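Local coordinates for oxidoreductase, iron/ascorbate family (Shewanella oneidensis, PDB 3ON7), which probably works as a non-haem iron(II) oxygenase that uses 2-oxoglutarate and O2, perhaps to make ethene or to oxidise L-arginine, at the interface of chains A and B and the interface of chains A and C. Numbering follows the deposited sequence. Chains: chain A/B/C, Oxidoreductase, iron/ascorbate family.

Contact 1: the interface of chains A and B. Residues chain A 64-66, 70; chain B 275, 279-280.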
ATOM      1  N   GLU A  64      -3.087   1.379  -8.809  1.00 26.70           N
ATOM      2  CA  GLU A  64      -2.870   0.233  -7.938  1.00 25.64           C
ATOM      3  C   GLU A  64      -1.554  -0.442  -8.211  1.00 25.91           C
ATOM      4  O   GLU A  64      -0.842  -0.774  -7.273  1.00 29.17           O
ATOM      5  CB  GLU A  64      -4.020  -0.777  -8.048  1.00 26.27           C
ATOM      6  CG  GLU A  64      -3.911  -1.874  -7.030  1.00 26.44           C
ATOM      7  CD  GLU A  64      -5.005  -2.919  -7.088  1.00 27.19           C
ATOM      8  OE1 GLU A  64      -5.838  -2.916  -8.019  1.00 27.44           O
ATOM      9  OE2 GLU A  64      -5.047  -3.748  -6.152  1.00 26.93           O
ATOM     10  N   THR A  65      -1.210  -0.642  -9.484  1.00 25.75           N
ATOM     11  CA  THR A  65      -0.036  -1.454  -9.844  1.00 22.22           C
ATOM     12  C   THR A  65       1.124  -0.701 -10.518  1.00 20.78           C
ATOM     13  O   THR A  65       2.159  -1.277 -10.802  1.00 21.53           O
ATOM     14  CB  THR A  65      -0.469  -2.610 -10.739  1.00 23.92           C
ATOM     15  OG1 THR A  65      -1.335  -2.124 -11.770  1.00 22.13           O
ATOM     16  CG2 THR A  65      -1.217  -3.664  -9.911  1.00 24.53           C
ATOM     17  N   HIS A  66       0.949   0.576 -10.795  1.00 19.67           N
ATOM     18  CA  HIS A  66       2.024   1.404 -11.350  1.00 21.07           C
ATOM     19  C   HIS A  66       2.630   0.954 -12.688  1.00 20.69           C
ATOM     20  O   HIS A  66       3.797   1.257 -13.010  1.00 21.07           O
ATOM     21  CB  HIS A  66       3.079   1.656 -10.254  1.00 21.27           C
ATOM     22  CG  HIS A  66       2.512   2.400  -9.080  1.00 20.84           C
ATOM     23  ND1 HIS A  66       1.986   1.759  -7.980  1.00 22.33           N
ATOM     24  CD2 HIS A  66       2.314   3.724  -8.873  1.00 20.30           C
ATOM     25  CE1 HIS A  66       1.517   2.656  -7.133  1.00 22.73           C
ATOM     26  NE2 HIS A  66       1.700   3.855  -7.651  1.00 20.71           N
ATOM     27  N   PHE A  70       4.000   7.659 -16.827  1.00 20.93           N
ATOM     28  CA  PHE A  70       4.222   8.639 -15.752  1.00 22.53           C
ATOM     29  C   PHE A  70       4.681   9.961 -16.363  1.00 24.54           C
ATOM     30  O   PHE A  70       5.819  10.064 -16.819  1.00 25.79           O
ATOM     31  CB  PHE A  70       5.335   8.162 -14.812  1.00 21.81           C
ATOM     32  CG  PHE A  70       4.962   6.983 -13.993  1.00 22.17           C
ATOM     33  CD1 PHE A  70       5.002   5.725 -14.539  1.00 18.26           C
ATOM     34  CD2 PHE A  70       4.535   7.131 -12.672  1.00 22.07           C
ATOM     35  CE1 PHE A  70       4.625   4.626 -13.785  1.00 20.27           C
ATOM     36  CE2 PHE A  70       4.173   6.025 -11.911  1.00 18.66           C
ATOM     37  CZ  PHE A  70       4.211   4.785 -12.459  1.00 15.84           C
TER
ATOM     38  N   ARG B 275       9.044   4.076  -7.252  1.00 17.91           N
ATOM     39  CA  ARG B 275       9.076   3.654  -8.649  1.00 18.52           C
ATOM     40  C   ARG B 275      10.487   3.206  -9.019  1.00 20.34           C
ATOM     41  O   ARG B 275      10.658   2.225  -9.751  1.00 20.75           O
ATOM     42  CB  ARG B 275       8.589   4.746  -9.616  1.00 17.08           C
ATOM     43  CG  ARG B 275       7.300   5.435  -9.225  1.00 22.59           C
ATOM     44  CD  ARG B 275       6.064   4.572  -9.307  1.00 23.30           C
ATOM     45  NE  ARG B 275       5.960   3.522  -8.288  1.00 24.13           N
ATOM     46  CZ  ARG B 275       5.379   3.641  -7.089  1.00 20.14           C
ATOM     47  NH1 ARG B 275       4.848   4.775  -6.669  1.00 21.33           N
ATOM     48  NH2 ARG B 275       5.326   2.588  -6.294  1.00 20.17           N
ATOM     49  N   VAL B 279       8.637  -1.021  -6.701  1.00 17.75           N
ATOM     50  CA  VAL B 279       7.539  -1.360  -5.804  1.00 18.72           C
ATOM     51  C   VAL B 279       6.194  -1.188  -6.539  1.00 21.38           C
ATOM     52  O   VAL B 279       5.902  -0.110  -7.077  1.00 20.67           O
ATOM     53  CB  VAL B 279       7.539  -0.424  -4.594  1.00 18.45           C
ATOM     54  CG1 VAL B 279       6.314  -0.634  -3.752  1.00 16.07           C
ATOM     55  CG2 VAL B 279       8.814  -0.582  -3.778  1.00 18.42           C
ATOM     56  N   LEU B 280       5.373  -2.228  -6.571  1.00 22.97           N
ATOM     57  CA  LEU B 280       4.106  -2.138  -7.307  1.00 27.85           C
ATOM     58  C   LEU B 280       3.032  -1.222  -6.658  1.00 28.69           C
ATOM     59  O   LEU B 280       2.975  -0.904  -5.464  1.00 26.97           O
ATOM     60  CB  LEU B 280       3.539  -3.526  -7.584  1.00 28.35           C
ATOM     61  CG  LEU B 280       4.503  -4.515  -8.245  1.00 29.22           C
ATOM     62  CD1 LEU B 280       3.775  -5.805  -8.575  1.00 32.99           C
ATOM     63  CD2 LEU B 280       5.103  -3.952  -9.484  1.00 27.59           C
ATOM     64  OXT LEU B 280       2.157  -0.731  -7.371  1.00 32.12           O
TER

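Contact 2: the interface of chains A and C. Residues chain A 149, 256, 267, 270-271; chain C 62-64.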
ATOM      1  N   LYS A 149       8.143  -9.356 -11.047  1.00 18.07           N
ATOM      2  CA  LYS A 149       8.570  -7.994 -10.682  1.00 19.27           C
ATOM      3  C   LYS A 149       9.557  -7.345 -11.620  1.00 18.87           C
ATOM      4  O   LYS A 149       9.785  -6.125 -11.520  1.00 19.11           O
ATOM      5  CB  LYS A 149       9.133  -7.957  -9.266  1.00 21.63           C
ATOM      6  CG  LYS A 149       8.057  -7.836  -8.182  1.00 25.04           C
ATOM      7  CD  LYS A 149       8.655  -7.723  -6.789  1.00 33.86           C
ATOM      8  CE  LYS A 149       9.478  -6.442  -6.542  1.00 32.62           C
ATOM      9  NZ  LYS A 149       8.625  -5.239  -6.359  1.00 32.06           N
ATOM     10  N   PRO A 256       9.796 -12.691  -5.181  1.00 18.36           N
ATOM     11  CA  PRO A 256       9.784 -12.267  -3.773  1.00 19.23           C
ATOM     12  C   PRO A 256      10.157 -13.346  -2.770  1.00 20.63           C
ATOM     13  O   PRO A 256      10.855 -13.038  -1.800  1.00 22.15           O
ATOM     14  CB  PRO A 256       8.322 -11.843  -3.554  1.00 19.57           C
ATOM     15  CG  PRO A 256       7.930 -11.304  -4.885  1.00 18.48           C
ATOM     16  CD  PRO A 256       8.588 -12.232  -5.892  1.00 17.39           C
ATOM     17  N   ASP A 267      11.471 -10.540  -0.591  1.00 16.36           N
ATOM     18  CA  ASP A 267      10.310  -9.836  -0.095  1.00 17.51           C
ATOM     19  C   ASP A 267      10.597  -9.134   1.227  1.00 18.23           C
ATOM     20  O   ASP A 267      10.167  -8.012   1.424  1.00 20.33           O
ATOM     21  CB  ASP A 267       9.138 -10.805   0.074  1.00 16.75           C
ATOM     22  CG  ASP A 267       7.823 -10.108   0.288  1.00 17.39           C
ATOM     23  OD1 ASP A 267       7.433  -9.220  -0.520  1.00 20.05           O
ATOM     24  OD2 ASP A 267       7.166 -10.451   1.296  1.00 24.21           O
ATOM     25  N   LEU A 270      12.947  -6.170   0.795  1.00 18.31           N
ATOM     26  CA  LEU A 270      12.211  -4.996   0.307  1.00 18.10           C
ATOM     27  C   LEU A 270      11.390  -4.371   1.437  1.00 19.18           C
ATOM     28  O   LEU A 270      11.451  -3.168   1.638  1.00 20.85           O
ATOM     29  CB  LEU A 270      11.316  -5.349  -0.901  1.00 17.17           C
ATOM     30  CG  LEU A 270      10.408  -4.247  -1.456  1.00 19.00           C
ATOM     31  CD1 LEU A 270      11.229  -3.020  -1.862  1.00 19.15           C
ATOM     32  CD2 LEU A 270       9.578  -4.744  -2.625  1.00 14.00           C
HETATM   33  N   MSE A 271      10.617  -5.170   2.176  1.00 18.51           N
HETATM   34  CA  MSE A 271       9.833  -4.604   3.272  1.00 19.19           C
HETATM   35  C   MSE A 271      10.779  -3.893   4.242  1.00 19.27           C
HETATM   36  O   MSE A 271      10.479  -2.799   4.697  1.00 19.84           O
HETATM   37  CB  MSE A 271       9.006  -5.664   4.033  1.00 18.72           C
HETATM   38  CG  MSE A 271       7.946  -6.363   3.255  1.00 18.06           C
HETATM   39 SE   MSE A 271       6.585  -5.213   2.591  0.75 15.30          SE
HETATM   40  CE  MSE A 271       7.054  -5.080   0.725  1.00 14.83           C
TER
ATOM     41  N   ASN C  62       3.469 -13.455   0.097  1.00 17.45           N
ATOM     42  CA  ASN C  62       4.325 -12.308  -0.120  1.00 19.40           C
ATOM     43  C   ASN C  62       3.610 -11.045   0.352  1.00 20.32           C
ATOM     44  O   ASN C  62       2.474 -10.782  -0.034  1.00 19.37           O
ATOM     45  CB  ASN C  62       4.706 -12.177  -1.597  1.00 17.05           C
ATOM     46  CG  ASN C  62       5.418 -13.395  -2.113  1.00 18.11           C
ATOM     47  OD1 ASN C  62       6.240 -13.987  -1.397  1.00 14.34           O
ATOM     48  ND2 ASN C  62       5.096 -13.808  -3.357  1.00 11.88           N
ATOM     49  N   ARG C  63       4.307 -10.271   1.177  1.00 22.23           N
ATOM     50  CA  ARG C  63       3.754  -9.074   1.783  1.00 25.22           C
ATOM     51  C   ARG C  63       3.480  -7.995   0.763  1.00 23.53           C
ATOM     52  O   ARG C  63       2.533  -7.248   0.919  1.00 26.85           O
ATOM     53  CB  ARG C  63       4.682  -8.525   2.878  1.00 27.18           C
ATOM     54  CG  ARG C  63       4.310  -8.945   4.276  1.00 34.92           C
ATOM     55  CD  ARG C  63       4.384 -10.430   4.469  1.00 44.87           C
ATOM     56  NE  ARG C  63       3.931 -10.803   5.809  1.00 53.82           N
ATOM     57  CZ  ARG C  63       3.585 -12.037   6.183  1.00 56.09           C
ATOM     58  NH1 ARG C  63       3.627 -13.060   5.314  1.00 40.35           N
ATOM     59  NH2 ARG C  63       3.187 -12.245   7.439  1.00 57.46           N
ATOM     60  N   GLU C  64       4.305  -7.895  -0.271  1.00 24.31           N
ATOM     61  CA  GLU C  64       4.089  -6.867  -1.278  1.00 24.07           C
ATOM     62  C   GLU C  64       2.844  -7.104  -2.098  1.00 23.73           C
ATOM     63  O   GLU C  64       2.003  -6.213  -2.201  1.00 24.42           O
ATOM     64  CB  GLU C  64       5.294  -6.722  -2.221  1.00 25.24           C
ATOM     65  CG  GLU C  64       5.226  -5.435  -3.019  1.00 25.46           C
ATOM     66  CD  GLU C  64       6.287  -5.302  -4.074  1.00 29.10           C
ATOM     67  OE1 GLU C  64       7.178  -6.179  -4.179  1.00 26.73           O
ATOM     68  OE2 GLU C  64       6.209  -4.294  -4.810  1.00 23.22           O
TER
HETATM   69  O   HOH W   1       8.471  -7.983  -2.932  1.00 20.16           O

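Contact 3: the interface of chains A and B. Residues chain A 149, 177, 253, 270, 274, 277; chain B 274, 277-280.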
ATOM      1  N   LYS A 149       8.143  -9.356 -11.047  1.00 18.07           N
ATOM      2  CA  LYS A 149       8.570  -7.994 -10.682  1.00 19.27           C
ATOM      3  C   LYS A 149       9.557  -7.345 -11.620  1.00 18.87           C
ATOM      4  O   LYS A 149       9.785  -6.125 -11.520  1.00 19.11           O
ATOM      5  CB  LYS A 149       9.133  -7.957  -9.266  1.00 21.63           C
ATOM      6  CG  LYS A 149       8.057  -7.836  -8.182  1.00 25.04           C
ATOM      7  CD  LYS A 149       8.655  -7.723  -6.789  1.00 33.86           C
ATOM      8  CE  LYS A 149       9.478  -6.442  -6.542  1.00 32.62           C
ATOM      9  NZ  LYS A 149       8.625  -5.239  -6.359  1.00 32.06           N
ATOM     10  N   ILE A 177      18.369  -1.655  -6.255  1.00 20.11           N
ATOM     11  CA  ILE A 177      18.012  -2.597  -5.185  1.00 18.38           C
ATOM     12  C   ILE A 177      17.938  -4.035  -5.690  1.00 19.85           C
ATOM     13  O   ILE A 177      18.123  -4.989  -4.919  1.00 21.01           O
ATOM     14  CB  ILE A 177      16.651  -2.241  -4.538  1.00 19.19           C
ATOM     15  CG1 ILE A 177      16.617  -2.714  -3.082  1.00 16.67           C
ATOM     16  CG2 ILE A 177      15.450  -2.832  -5.365  1.00 13.52           C
ATOM     17  CD1 ILE A 177      15.269  -2.520  -2.386  1.00 19.08           C
ATOM     18  N   HIS A 253      14.349  -8.411 -11.308  1.00 18.37           N
ATOM     19  CA  HIS A 253      14.004  -8.680  -9.908  1.00 18.31           C
ATOM     20  C   HIS A 253      13.829 -10.167  -9.671  1.00 17.57           C
ATOM     21  O   HIS A 253      13.249 -10.860 -10.516  1.00 17.08           O
ATOM     22  CB  HIS A 253      12.706  -7.984  -9.527  1.00 17.61           C
ATOM     23  CG  HIS A 253      12.848  -6.520  -9.296  1.00 21.11           C
ATOM     24  ND1 HIS A 253      12.854  -5.605 -10.328  1.00 27.96           N
ATOM     25  CD2 HIS A 253      12.966  -5.802  -8.154  1.00 22.15           C
ATOM     26  CE1 HIS A 253      12.979  -4.386  -9.832  1.00 21.54           C
ATOM     27  NE2 HIS A 253      13.044  -4.477  -8.515  1.00 25.07           N
ATOM     28  N   LEU A 270      12.947  -6.170   0.795  1.00 18.31           N
ATOM     29  CA  LEU A 270      12.211  -4.996   0.307  1.00 18.10           C
ATOM     30  C   LEU A 270      11.390  -4.371   1.437  1.00 19.18           C
ATOM     31  O   LEU A 270      11.451  -3.168   1.638  1.00 20.85           O
ATOM     32  CB  LEU A 270      11.316  -5.349  -0.901  1.00 17.17           C
ATOM     33  CG  LEU A 270      10.408  -4.247  -1.456  1.00 19.00           C
ATOM     34  CD1 LEU A 270      11.229  -3.020  -1.862  1.00 19.15           C
ATOM     35  CD2 LEU A 270       9.578  -4.744  -2.625  1.00 14.00           C
ATOM     36  N   LEU A 274      11.508  -0.577   3.034  1.00 14.59           N
ATOM     37  CA  LEU A 274      10.351   0.316   3.175  1.00 14.61           C
ATOM     38  C   LEU A 274      10.242   0.891   4.578  1.00 14.45           C
ATOM     39  O   LEU A 274       9.967   2.074   4.739  1.00 15.05           O
ATOM     40  CB  LEU A 274       9.062  -0.377   2.747  1.00 13.84           C
ATOM     41  CG  LEU A 274       8.967  -0.739   1.247  1.00 19.15           C
ATOM     42  CD1 LEU A 274       7.566  -1.148   0.902  1.00 16.78           C
ATOM     43  CD2 LEU A 274       9.391   0.437   0.354  1.00 16.78           C
ATOM     44  N   LEU A 277      12.972   3.552   5.130  1.00 20.48           N
ATOM     45  CA  LEU A 277      12.622   4.811   4.489  1.00 21.89           C
ATOM     46  C   LEU A 277      11.447   5.477   5.193  1.00 21.26           C
ATOM     47  O   LEU A 277      11.068   6.579   4.836  1.00 23.56           O
ATOM     48  CB  LEU A 277      12.270   4.584   3.026  1.00 21.19           C
ATOM     49  CG  LEU A 277      13.392   4.113   2.085  1.00 25.47           C
ATOM     50  CD1 LEU A 277      12.808   3.710   0.772  1.00 23.78           C
ATOM     51  CD2 LEU A 277      14.455   5.156   1.840  1.00 25.58           C
TER
ATOM     52  N   LEU B 274      10.076   4.991  -4.733  1.00 16.85           N
ATOM     53  CA  LEU B 274       9.344   3.725  -4.847  1.00 17.05           C
ATOM     54  C   LEU B 274       9.236   3.191  -6.279  1.00 18.90           C
ATOM     55  O   LEU B 274       9.329   1.984  -6.498  1.00 19.38           O
ATOM     56  CB  LEU B 274       7.950   3.854  -4.250  1.00 17.09           C
ATOM     57  CG  LEU B 274       7.868   4.339  -2.789  1.00 23.44           C
ATOM     58  CD1 LEU B 274       6.416   4.296  -2.263  1.00 19.15           C
ATOM     59  CD2 LEU B 274       8.833   3.547  -1.891  1.00 21.66           C
ATOM     60  N   LEU B 277      12.618   1.771  -7.090  1.00 22.53           N
ATOM     61  CA  LEU B 277      12.862   0.481  -6.479  1.00 23.69           C
ATOM     62  C   LEU B 277      11.990  -0.625  -7.076  1.00 24.42           C
ATOM     63  O   LEU B 277      12.206  -1.788  -6.784  1.00 25.93           O
ATOM     64  CB  LEU B 277      12.582   0.548  -4.983  1.00 23.72           C
ATOM     65  CG  LEU B 277      13.325   1.554  -4.124  1.00 22.84           C
ATOM     66  CD1 LEU B 277      12.650   1.592  -2.747  1.00 25.62           C
ATOM     67  CD2 LEU B 277      14.766   1.185  -4.021  1.00 26.24           C
ATOM     68  N   GLY B 278      10.995  -0.273  -7.884  1.00 22.36           N
ATOM     69  CA  GLY B 278      10.182  -1.283  -8.560  1.00 21.03           C
ATOM     70  C   GLY B 278       9.047  -1.803  -7.694  1.00 18.73           C
ATOM     71  O   GLY B 278       8.574  -2.898  -7.919  1.00 19.59           O
ATOM     72  N   VAL B 279       8.637  -1.021  -6.701  1.00 17.75           N
ATOM     73  CA  VAL B 279       7.539  -1.360  -5.804  1.00 18.72           C
ATOM     74  C   VAL B 279       6.194  -1.188  -6.539  1.00 21.38           C
ATOM     75  O   VAL B 279       5.902  -0.110  -7.077  1.00 20.67           O
ATOM     76  CB  VAL B 279       7.539  -0.424  -4.594  1.00 18.45           C
ATOM     77  CG1 VAL B 279       6.314  -0.634  -3.752  1.00 16.07           C
ATOM     78  CG2 VAL B 279       8.814  -0.582  -3.778  1.00 18.42           C
ATOM     79  N   LEU B 280       5.373  -2.228  -6.571  1.00 22.97           N
ATOM     80  CA  LEU B 280       4.106  -2.138  -7.307  1.00 27.85           C
ATOM     81  C   LEU B 280       3.032  -1.222  -6.658  1.00 28.69           C
ATOM     82  O   LEU B 280       2.975  -0.904  -5.464  1.00 26.97           O
ATOM     83  CB  LEU B 280       3.539  -3.526  -7.584  1.00 28.35           C
ATOM     84  CG  LEU B 280       4.503  -4.515  -8.245  1.00 29.22           C
ATOM     85  CD1 LEU B 280       3.775  -5.805  -8.575  1.00 32.99           C
ATOM     86  CD2 LEU B 280       5.103  -3.952  -9.484  1.00 27.59           C
ATOM     87  OXT LEU B 280       2.157  -0.731  -7.371  1.00 32.12           O
TER
HETATM   88  O   HOH W   2       8.619  -3.800 -10.224  1.00 20.57           O
HETATM   89  O   HOH W   3      10.942  -3.892  -5.538  1.00 33.76           O

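Contact 1: the interface of chains A and B
With CG anti to its carbonyl carbon (chi1 -62°), A:His66 swings its imidazole onto B:Arg275, whose chain bends at chi2 and chi3 to lay the guanidinium flat over that ring. This contact joins two copies of an iron/2-oxoglutarate oxygenase in the deposited assembly and is built on the C-terminal tail of chain B. The two planes lie 12° apart, and CZ of B:Arg275 sits over the middle of the ring, 3.6 Å from its centroid, in a cation-pi stack. Histidine fits because it offers a face and an edge: in the ring plane, ND1 of A:His66 donates to OXT of the B:Leu280 terminal carboxylate at 2.6 Å, a nearly straight bond (167° at H). OXT of B:Leu280 also lies 3.0 Å from the carbonyl O of A:Glu64, a doubtful, strained acceptor pair that the histidine bond must offset. At the edge of the guanidinium, nearly in its plane, NH2 of B:Arg275 gives a hydrogen bond of 2.9 Å to the carbonyl O of B:Val279. The aliphatic part of B:Arg275 packs too, its CD on CE2 of A:Phe70 at 3.5 Å. An alanine at B:Arg275 removes the guanidinium and the donor to B:Val279 O, and would probably leave the histidine ring and tail freer to move.

Contact 2: the interface of chains A and C
At this interface of two copies in the deposited assembly, C:Glu64 reaches across the side of the chain A helix 266-276 to A:Lys149. Its CG stands anti to the backbone N (chi1 -165°) and the chain runs straight beyond, giving glutamate the reach this place needs. At the root, CB of C:Glu64 lies 3.8 Å from CE of A:Met271, modelled as selenomethionine, whose chain, bent at chi2 and chi3, brings the methyl against it; CG passes the same methyl more loosely. Next, CD of C:Glu64 rests against CD2 of A:Leu270 at 3.6 Å, an apolar flank for the carboxylate. At the tip, OE1 of C:Glu64 meets NZ of A:Lys149 at 2.8 Å in a tip-to-tip salt bridge, using its syn lone pair, while OE2 takes a weaker bond from the same ammonium. Water 1 bridges OE1 to OD1 of A:Asp267, separating two carboxylates whose like charges would otherwise probably repel. A:Asp267, in the first turn of the helix, turns its other oxygen to the loop: OD2 accepts from the backbone N of C:Arg63 at 2.9 Å, on the syn side but 26° out of the carboxylate plane. Beside this, the rigid ring of A:Pro256 sets its CB 3.6 Å from CG of C:Asn62.

Contact 3: the interface of chains A and B
The carbonyl O of B:Gly278 takes a hydrogen bond of 2.8 Å from NZ of A:Lys149 and is also met by water 2, which leads back to the carbonyl O of A:Lys149. The ammonium lies above the carbonyl plane, 45° out of it, where the lysine chain, bent at chi3 and chi4, delivers it. NZ of A:Lys149 also holds water 3 at 2.8 Å, and this water in turn reaches the carbonyl O of B:Leu277. NE2 of A:His253 adds a weak bond to that oxygen, so the last carbonyl of helix 266-277 of chain B is met by the lysine through water 3 and weakly by the histidine. Glycine suits the turn that follows, since B:Gly278 adopts a left-handed helical backbone (phi 84°) that is costly for most other residues. Around these polar groups lies a branched aliphatic packing. CG of A:Leu270 is anti to its backbone N (chi1 176°), which carries CD1 to CG2 of B:Val279 at 3.9 Å. The side chain of B:Leu277 crosses A:Ile177 at about a right angle, with its CD2 3.9 Å from CB of the isoleucine. Near the two-fold axis each leucine meets its own copy: A:Leu274 and B:Leu274 touch through their CD2 methyls at 3.9 Å, and A:Leu277 points tip to tip at B:Leu277. The site thus anchors the C-terminal helix end and tail on the neighbouring chain, and would help to pair two copies.

The centres of the C-alpha atoms of contact 1 and contact 3 lie about 9 Å apart, and those of contact 2 and contact 3 about 8 Å, while those of contacts 1 and 2 are about 14 Å apart. Contacts 1 and 3 are parts of one two-fold A–B interface and share B:Val279 and B:Leu280, so the C-terminal tail serves both. A:Lys149 and A:Leu270 link contact 3 to contact 2: one ammonium group serves chain B and chain C together. The C-terminal helix of chain A therefore faces two neighbours, which ties the two interface types into the deposited four-chain assembly, though the structure alone does not show that this tetramer forms in solution.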